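Local coordinates for dermonecrotic toxin (Pasteurella multocida, PDB 2EBF), which acts as a mitogenic toxin that induces bone resorption and is associated with atrophic rhinitis in pigs, here as its C-terminal region with the membrane localization domain, at residues I102-Y105 with E106-Q109; E113-N116 with A117-L121. One frame throughout, in Å; residues are numbered along the deposited sequence.

Contact 1: residues I102-Y105 with E106-Q109; sequences IDLY and EESQ. With GLC (alpha-D-glucopyranose), chain C.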
ATOM      1  N   ILE A 102       1.171 -17.011 -21.937  1.00 27.68           N
ATOM      2  CA  ILE A 102       2.242 -17.665 -22.620  1.00 28.03           C
ATOM      3  C   ILE A 102       3.001 -18.641 -21.729  1.00 28.16           C
ATOM      4  O   ILE A 102       3.254 -19.727 -22.122  1.00 28.01           O
ATOM      5  CB  ILE A 102       3.167 -16.663 -23.288  1.00 28.16           C
ATOM      6  CG1 ILE A 102       2.395 -15.880 -24.341  1.00 29.18           C
ATOM      7  CG2 ILE A 102       4.325 -17.313 -23.870  1.00 26.82           C
ATOM      8  CD1 ILE A 102       3.122 -14.732 -24.853  1.00 35.44           C
ATOM      9  N   ASP A 103       3.325 -18.223 -20.522  1.00 27.91           N
ATOM     10  CA  ASP A 103       3.881 -19.118 -19.496  1.00 27.86           C
ATOM     11  C   ASP A 103       3.071 -20.411 -19.352  1.00 28.16           C
ATOM     12  O   ASP A 103       3.627 -21.510 -19.374  1.00 27.95           O
ATOM     13  CB  ASP A 103       3.931 -18.415 -18.132  1.00 27.49           C
ATOM     14  CG  ASP A 103       4.984 -17.328 -18.053  1.00 28.45           C
ATOM     15  OD1 ASP A 103       5.902 -17.267 -18.910  1.00 27.58           O
ATOM     16  OD2 ASP A 103       4.882 -16.515 -17.110  1.00 28.49           O
ATOM     17  N   LEU A 104       1.754 -20.262 -19.205  1.00 27.86           N
ATOM     18  CA  LEU A 104       0.850 -21.377 -18.981  1.00 28.36           C
ATOM     19  C   LEU A 104       0.772 -22.294 -20.202  1.00 29.18           C
ATOM     20  O   LEU A 104       0.763 -23.516 -20.062  1.00 28.40           O
ATOM     21  CB  LEU A 104      -0.549 -20.869 -18.626  1.00 28.34           C
ATOM     22  CG  LEU A 104      -0.734 -20.198 -17.257  1.00 28.61           C
ATOM     23  CD1 LEU A 104      -2.118 -19.571 -17.159  1.00 28.80           C
ATOM     24  CD2 LEU A 104      -0.523 -21.192 -16.113  1.00 29.00           C
ATOM     25  N   TYR A 105       0.723 -21.690 -21.389  1.00 29.51           N
ATOM     26  CA  TYR A 105       0.699 -22.435 -22.644  1.00 30.32           C
ATOM     27  C   TYR A 105       1.971 -23.253 -22.819  1.00 31.23           C
ATOM     28  O   TYR A 105       1.905 -24.434 -23.173  1.00 31.55           O
ATOM     29  CB  TYR A 105       0.522 -21.481 -23.822  1.00 30.18           C
ATOM     30  CG  TYR A 105       0.386 -22.172 -25.162  1.00 30.21           C
ATOM     31  CD1 TYR A 105      -0.875 -22.448 -25.701  1.00 29.99           C
ATOM     32  CD2 TYR A 105       1.519 -22.547 -25.894  1.00 29.29           C
ATOM     33  CE1 TYR A 105      -1.006 -23.066 -26.931  1.00 29.36           C
ATOM     34  CE2 TYR A 105       1.399 -23.166 -27.126  1.00 29.08           C
ATOM     35  CZ  TYR A 105       0.135 -23.422 -27.637  1.00 30.09           C
ATOM     36  OH  TYR A 105       0.011 -24.046 -28.850  1.00 31.00           O
ATOM     37  N   GLU A 106       3.113 -22.617 -22.572  1.00 32.32           N
ATOM     38  CA  GLU A 106       4.427 -23.258 -22.644  1.00 34.41           C
ATOM     39  C   GLU A 106       4.503 -24.456 -21.690  1.00 35.25           C
ATOM     40  O   GLU A 106       5.058 -25.496 -22.029  1.00 35.29           O
ATOM     41  CB  GLU A 106       5.514 -22.237 -22.303  1.00 33.94           C
ATOM     42  CG  GLU A 106       6.937 -22.738 -22.385  1.00 34.83           C
ATOM     43  CD  GLU A 106       7.939 -21.681 -21.967  1.00 35.23           C
ATOM     44  OE1 GLU A 106       7.776 -21.079 -20.877  1.00 36.56           O
ATOM     45  OE2 GLU A 106       8.892 -21.447 -22.733  1.00 37.70           O
ATOM     46  N   GLU A 107       3.918 -24.290 -20.510  1.00 36.78           N
ATOM     47  CA  GLU A 107       3.870 -25.337 -19.494  1.00 38.76           C
ATOM     48  C   GLU A 107       2.930 -26.475 -19.926  1.00 39.00           C
ATOM     49  O   GLU A 107       3.265 -27.654 -19.788  1.00 39.34           O
ATOM     50  CB  GLU A 107       3.436 -24.716 -18.159  1.00 38.43           C
ATOM     51  CG  GLU A 107       3.487 -25.636 -16.950  1.00 40.42           C
ATOM     52  CD  GLU A 107       2.969 -24.968 -15.677  1.00 41.31           C
ATOM     53  OE1 GLU A 107       2.015 -24.150 -15.750  1.00 43.90           O
ATOM     54  OE2 GLU A 107       3.511 -25.277 -14.589  1.00 45.69           O
ATOM     55  N   SER A 108       1.771 -26.118 -20.475  1.00 39.38           N
ATOM     56  CA  SER A 108       0.769 -27.117 -20.846  1.00 40.01           C
ATOM     57  C   SER A 108       1.019 -27.794 -22.206  1.00 39.95           C
ATOM     58  O   SER A 108       0.586 -28.933 -22.420  1.00 40.09           O
ATOM     59  CB  SER A 108      -0.646 -26.529 -20.761  1.00 40.22           C
ATOM     60  OG  SER A 108      -0.953 -25.746 -21.904  1.00 42.10           O
ATOM     61  N   GLN A 109       1.711 -27.105 -23.116  1.00 39.59           N
ATOM     62  CA  GLN A 109       2.026 -27.658 -24.442  1.00 39.57           C
ATOM     63  C   GLN A 109       3.499 -27.483 -24.819  1.00 39.44           C
ATOM     64  O   GLN A 109       3.814 -26.707 -25.725  1.00 39.21           O
ATOM     65  CB  GLN A 109       1.150 -27.017 -25.528  1.00 39.63           C
ATOM     66  CG  GLN A 109      -0.349 -27.131 -25.310  1.00 40.22           C
ATOM     67  CD  GLN A 109      -1.136 -26.892 -26.584  1.00 41.16           C
ATOM     68  OE1 GLN A 109      -0.756 -27.360 -27.661  1.00 42.63           O
ATOM     69  NE2 GLN A 109      -2.239 -26.164 -26.469  1.00 41.23           N
TER
HETATM   70  C1  GLC C   2      10.077 -16.906 -14.315  1.00 45.24           C
HETATM   71  C2  GLC C   2      10.240 -17.828 -13.108  1.00 45.23           C
HETATM   72  C3  GLC C   2      10.470 -19.265 -13.593  1.00 45.51           C
HETATM   73  C4  GLC C   2       9.334 -19.719 -14.507  1.00 45.92           C
HETATM   74  C5  GLC C   2       9.101 -18.709 -15.638  1.00 45.05           C
HETATM   75  C6  GLC C   2       7.816 -19.023 -16.393  1.00 45.05           C
HETATM   76  O1  GLC C   2      11.306 -16.913 -15.045  1.00 44.52           O
HETATM   77  O2  GLC C   2      11.336 -17.378 -12.300  1.00 44.04           O
HETATM   78  O3  GLC C   2      10.592 -20.184 -12.506  1.00 45.77           O
HETATM   79  O4  GLC C   2       9.647 -21.016 -15.048  1.00 46.56           O
HETATM   80  O5  GLC C   2       8.985 -17.371 -15.131  1.00 44.92           O
HETATM   81  O6  GLC C   2       6.714 -18.903 -15.486  1.00 44.25           O
HETATM   82  O   HOH W   1       6.112 -21.913 -18.756  1.00 32.46           O
HETATM   83  O   HOH W   2       0.055 -24.724 -17.472  1.00 45.29           O
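Tyr105 and Gln109 meet one turn apart at the C-terminal end of helix 88-108, the phenol ring and the carboxamide crossing at a slant with their planes 35° apart. The amide nitrogen makes the closest approach, Gln109 NE2 lying 3.4 Å from Tyr105 CE1, while Gln109 CB stands over one ring face near its rim. With CG of Tyr105 opposite the backbone N (chi1 -176°), the ring stands out from the helix, and the Gln109 side chain comes across it. The hydroxyl of Tyr105 is bonded to Ser112, and the ring meets Phe118 edge-to-face. Between the main chains, Gln109 N donates to Tyr105 O at 2.7 Å, although Gln109 itself has already left helical geometry.

Two water bridges tie extended glutamates back to carbonyls of the preceding turn. One water donates to Asp103 O and, at 2.8 Å, to Glu106 OE1; the other donates to Leu104 O and, at 2.7 Å, to Glu107 OE1. Leu104 O also accepts Ser108 N at 2.8 Å. The Leu104 methyl CD2 lies 3.9 Å from Glu107 OE1.

Asp103 and Glu106 lie on one flank, their carboxylate oxygens OD1 and OE1 4.7 Å apart, and Arg122 forms salt bridges to both; Lys147 takes Asp103 OD2, and Arg119 takes Glu106 OE2. Glucose O6 approaches Asp103 OD2 to 3.4 Å, and Lys147 also bonds the sugar. Arg122, with Lys147 and Arg119, would be expected to offset the acids' repulsion and favour their ionised forms, Asp103 lying beside the glucose.

Contact 2: residues E113-N116 with A117-L121; sequences ERLN and AFREL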
ATOM      1  N   GLU A 113       4.256 -26.444 -31.767  1.00 38.60           N
ATOM      2  CA  GLU A 113       5.003 -25.794 -32.830  1.00 38.69           C
ATOM      3  C   GLU A 113       4.745 -24.274 -32.879  1.00 37.72           C
ATOM      4  O   GLU A 113       5.375 -23.561 -33.657  1.00 37.82           O
ATOM      5  CB  GLU A 113       4.729 -26.487 -34.175  1.00 39.39           C
ATOM      6  CG  GLU A 113       3.252 -26.798 -34.476  1.00 42.51           C
ATOM      7  CD  GLU A 113       2.689 -28.069 -33.804  1.00 46.30           C
ATOM      8  OE1 GLU A 113       2.625 -29.132 -34.480  1.00 47.76           O
ATOM      9  OE2 GLU A 113       2.278 -28.000 -32.618  1.00 46.66           O
ATOM     10  N   ARG A 114       3.833 -23.786 -32.034  1.00 36.75           N
ATOM     11  CA  ARG A 114       3.577 -22.342 -31.897  1.00 35.86           C
ATOM     12  C   ARG A 114       4.541 -21.670 -30.922  1.00 35.73           C
ATOM     13  O   ARG A 114       4.573 -20.443 -30.819  1.00 35.62           O
ATOM     14  CB  ARG A 114       2.157 -22.084 -31.402  1.00 35.58           C
ATOM     15  CG  ARG A 114       1.054 -22.665 -32.256  1.00 34.78           C
ATOM     16  CD  ARG A 114      -0.250 -21.995 -31.886  1.00 33.96           C
ATOM     17  NE  ARG A 114      -1.433 -22.791 -32.190  1.00 34.15           N
ATOM     18  CZ  ARG A 114      -1.964 -22.947 -33.404  1.00 34.72           C
ATOM     19  NH1 ARG A 114      -1.411 -22.382 -34.473  1.00 33.92           N
ATOM     20  NH2 ARG A 114      -3.058 -23.685 -33.549  1.00 33.98           N
ATOM     21  N   LEU A 115       5.319 -22.472 -30.202  1.00 35.57           N
ATOM     22  CA  LEU A 115       6.168 -21.957 -29.127  1.00 35.26           C
ATOM     23  C   LEU A 115       7.274 -20.987 -29.535  1.00 34.87           C
ATOM     24  O   LEU A 115       7.570 -20.056 -28.790  1.00 35.04           O
ATOM     25  CB  LEU A 115       6.737 -23.096 -28.273  1.00 35.44           C
ATOM     26  CG  LEU A 115       5.829 -23.515 -27.118  1.00 36.07           C
ATOM     27  CD1 LEU A 115       6.460 -24.663 -26.333  1.00 37.04           C
ATOM     28  CD2 LEU A 115       5.540 -22.333 -26.201  1.00 35.56           C
ATOM     29  N   ASN A 116       7.891 -21.187 -30.697  1.00 34.37           N
ATOM     30  CA  ASN A 116       8.877 -20.220 -31.189  1.00 34.10           C
ATOM     31  C   ASN A 116       8.295 -18.802 -31.263  1.00 33.01           C
ATOM     32  O   ASN A 116       8.915 -17.842 -30.791  1.00 32.90           O
ATOM     33  CB  ASN A 116       9.439 -20.630 -32.560  1.00 34.90           C
ATOM     34  CG  ASN A 116      10.543 -21.669 -32.463  1.00 36.85           C
ATOM     35  OD1 ASN A 116      10.897 -22.130 -31.374  1.00 39.35           O
ATOM     36  ND2 ASN A 116      11.095 -22.045 -33.612  1.00 39.01           N
ATOM     37  N   ALA A 117       7.105 -18.685 -31.853  1.00 31.76           N
ATOM     38  CA  ALA A 117       6.407 -17.397 -31.980  1.00 30.36           C
ATOM     39  C   ALA A 117       6.028 -16.824 -30.609  1.00 29.55           C
ATOM     40  O   ALA A 117       6.204 -15.631 -30.365  1.00 28.86           O
ATOM     41  CB  ALA A 117       5.156 -17.553 -32.851  1.00 30.44           C
ATOM     42  N   PHE A 118       5.515 -17.677 -29.724  1.00 28.82           N
ATOM     43  CA  PHE A 118       5.035 -17.231 -28.410  1.00 28.76           C
ATOM     44  C   PHE A 118       6.189 -16.743 -27.531  1.00 28.84           C
ATOM     45  O   PHE A 118       6.071 -15.731 -26.832  1.00 28.20           O
ATOM     46  CB  PHE A 118       4.239 -18.340 -27.708  1.00 28.65           C
ATOM     47  CG  PHE A 118       2.858 -18.583 -28.295  1.00 29.69           C
ATOM     48  CD1 PHE A 118       1.993 -19.497 -27.704  1.00 30.14           C
ATOM     49  CD2 PHE A 118       2.420 -17.891 -29.427  1.00 30.59           C
ATOM     50  CE1 PHE A 118       0.717 -19.736 -28.237  1.00 31.02           C
ATOM     51  CE2 PHE A 118       1.145 -18.120 -29.958  1.00 30.21           C
ATOM     52  CZ  PHE A 118       0.296 -19.046 -29.360  1.00 30.64           C
ATOM     53  N   ARG A 119       7.310 -17.453 -27.580  1.00 29.00           N
ATOM     54  CA  ARG A 119       8.497 -17.048 -26.822  1.00 29.62           C
ATOM     55  C   ARG A 119       9.051 -15.714 -27.306  1.00 29.41           C
ATOM     56  O   ARG A 119       9.482 -14.879 -26.499  1.00 29.23           O
ATOM     57  CB  ARG A 119       9.584 -18.126 -26.898  1.00 29.43           C
ATOM     58  CG  ARG A 119       9.232 -19.405 -26.127  1.00 31.07           C
ATOM     59  CD  ARG A 119      10.351 -20.437 -26.254  1.00 31.01           C
ATOM     60  NE  ARG A 119      10.174 -21.536 -25.303  1.00 35.55           N
ATOM     61  CZ  ARG A 119      10.098 -22.828 -25.623  1.00 36.86           C
ATOM     62  NH1 ARG A 119      10.187 -23.223 -26.887  1.00 37.77           N
ATOM     63  NH2 ARG A 119       9.938 -23.729 -24.661  1.00 37.68           N
ATOM     64  N   GLU A 120       9.050 -15.516 -28.622  1.00 29.38           N
ATOM     65  CA  GLU A 120       9.509 -14.251 -29.181  1.00 29.31           C
ATOM     66  C   GLU A 120       8.598 -13.117 -28.725  1.00 28.53           C
ATOM     67  O   GLU A 120       9.071 -12.061 -28.310  1.00 28.13           O
ATOM     68  CB  GLU A 120       9.589 -14.309 -30.708  1.00 30.31           C
ATOM     69  CG  GLU A 120       9.663 -12.919 -31.386  1.00 33.81           C
ATOM     70  CD  GLU A 120      10.933 -12.132 -31.054  1.00 41.94           C
ATOM     71  OE1 GLU A 120      10.999 -10.904 -31.368  1.00 44.32           O
ATOM     72  OE2 GLU A 120      11.874 -12.741 -30.495  1.00 44.15           O
ATOM     73  N   LEU A 121       7.294 -13.352 -28.793  1.00 27.92           N
ATOM     74  CA  LEU A 121       6.313 -12.376 -28.329  1.00 27.55           C
ATOM     75  C   LEU A 121       6.496 -12.055 -26.842  1.00 27.57           C
ATOM     76  O   LEU A 121       6.425 -10.894 -26.442  1.00 26.58           O
ATOM     77  CB  LEU A 121       4.891 -12.883 -28.586  1.00 27.38           C
ATOM     78  CG  LEU A 121       3.724 -12.018 -28.105  1.00 27.97           C
ATOM     79  CD1 LEU A 121       3.774 -10.589 -28.663  1.00 28.00           C
ATOM     80  CD2 LEU A 121       2.403 -12.683 -28.455  1.00 27.14           C
TER
HETATM   81  O   HOH W   3       6.341 -20.825 -33.593  1.00 30.09           O
HETATM   82  O   HOH W   4      11.559 -21.954 -28.922  1.00 54.58           O
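At the start of helix 115-129, in the membrane localization domain, Arg114 meets Phe118 and Leu115 meets Arg119, each pair four residues apart. Arg114 and Phe118 run side by side in the same direction. Arg114 CB lies over the ring face, 4.2 Å from the Phe118 centroid and 14° off the ring normal, a CH-pi contact, and Arg114 CD lies 3.9 Å from Phe118 CZ. The extended Arg114 chain carries its guanidinium beyond the ring, where NH1 bonds Ala61 O. In the backbone, Phe118 N donates to Arg114 O at 3.1 Å.

On another flank, Leu115 CD1 sits over one face of the Arg119 guanidinium, 4.0 Å from Arg119 NH2, while Leu115 CB approaches NH1. A water accepts from Arg119 NH1 at 2.8 Å and donates to Asn116 OD1, NE being taken by Glu106. A second water spans the turn, donating to Glu113 O and accepting from Ala117 N at 2.9 Å. Ala117 and Phe118 face Leu57 of helix 54-60, and Phe118 also meets Ile75 of helix 70-84. Buried apolar residues on one side and a water-linked polar flank on another are typical of an amphipathic helix in a helical bundle.

Overall arrangement
Contacts 1 and 2 lie on consecutive helices, 88-108 and 115-129, at either end of the short connection between them, with centres about 10 Å apart. They touch directly. A salt bridge joins Glu106 OE2 to Arg119 NE at 2.9 Å, and the two rings meet with Tyr105 CD2 and Phe118 CD1 3.6 Å apart. Tyr105 OH also packs on Arg114 CD at 3.7 Å. Together they give the hairpin a Tyr105–Phe118 aromatic pair in its interface and a charged pair beside it. Contact 1 reaches the bound glycans through Asp103 and Leu104, whereas the Arg119 side chain of contact 2 stays about 9 Å from a glucose.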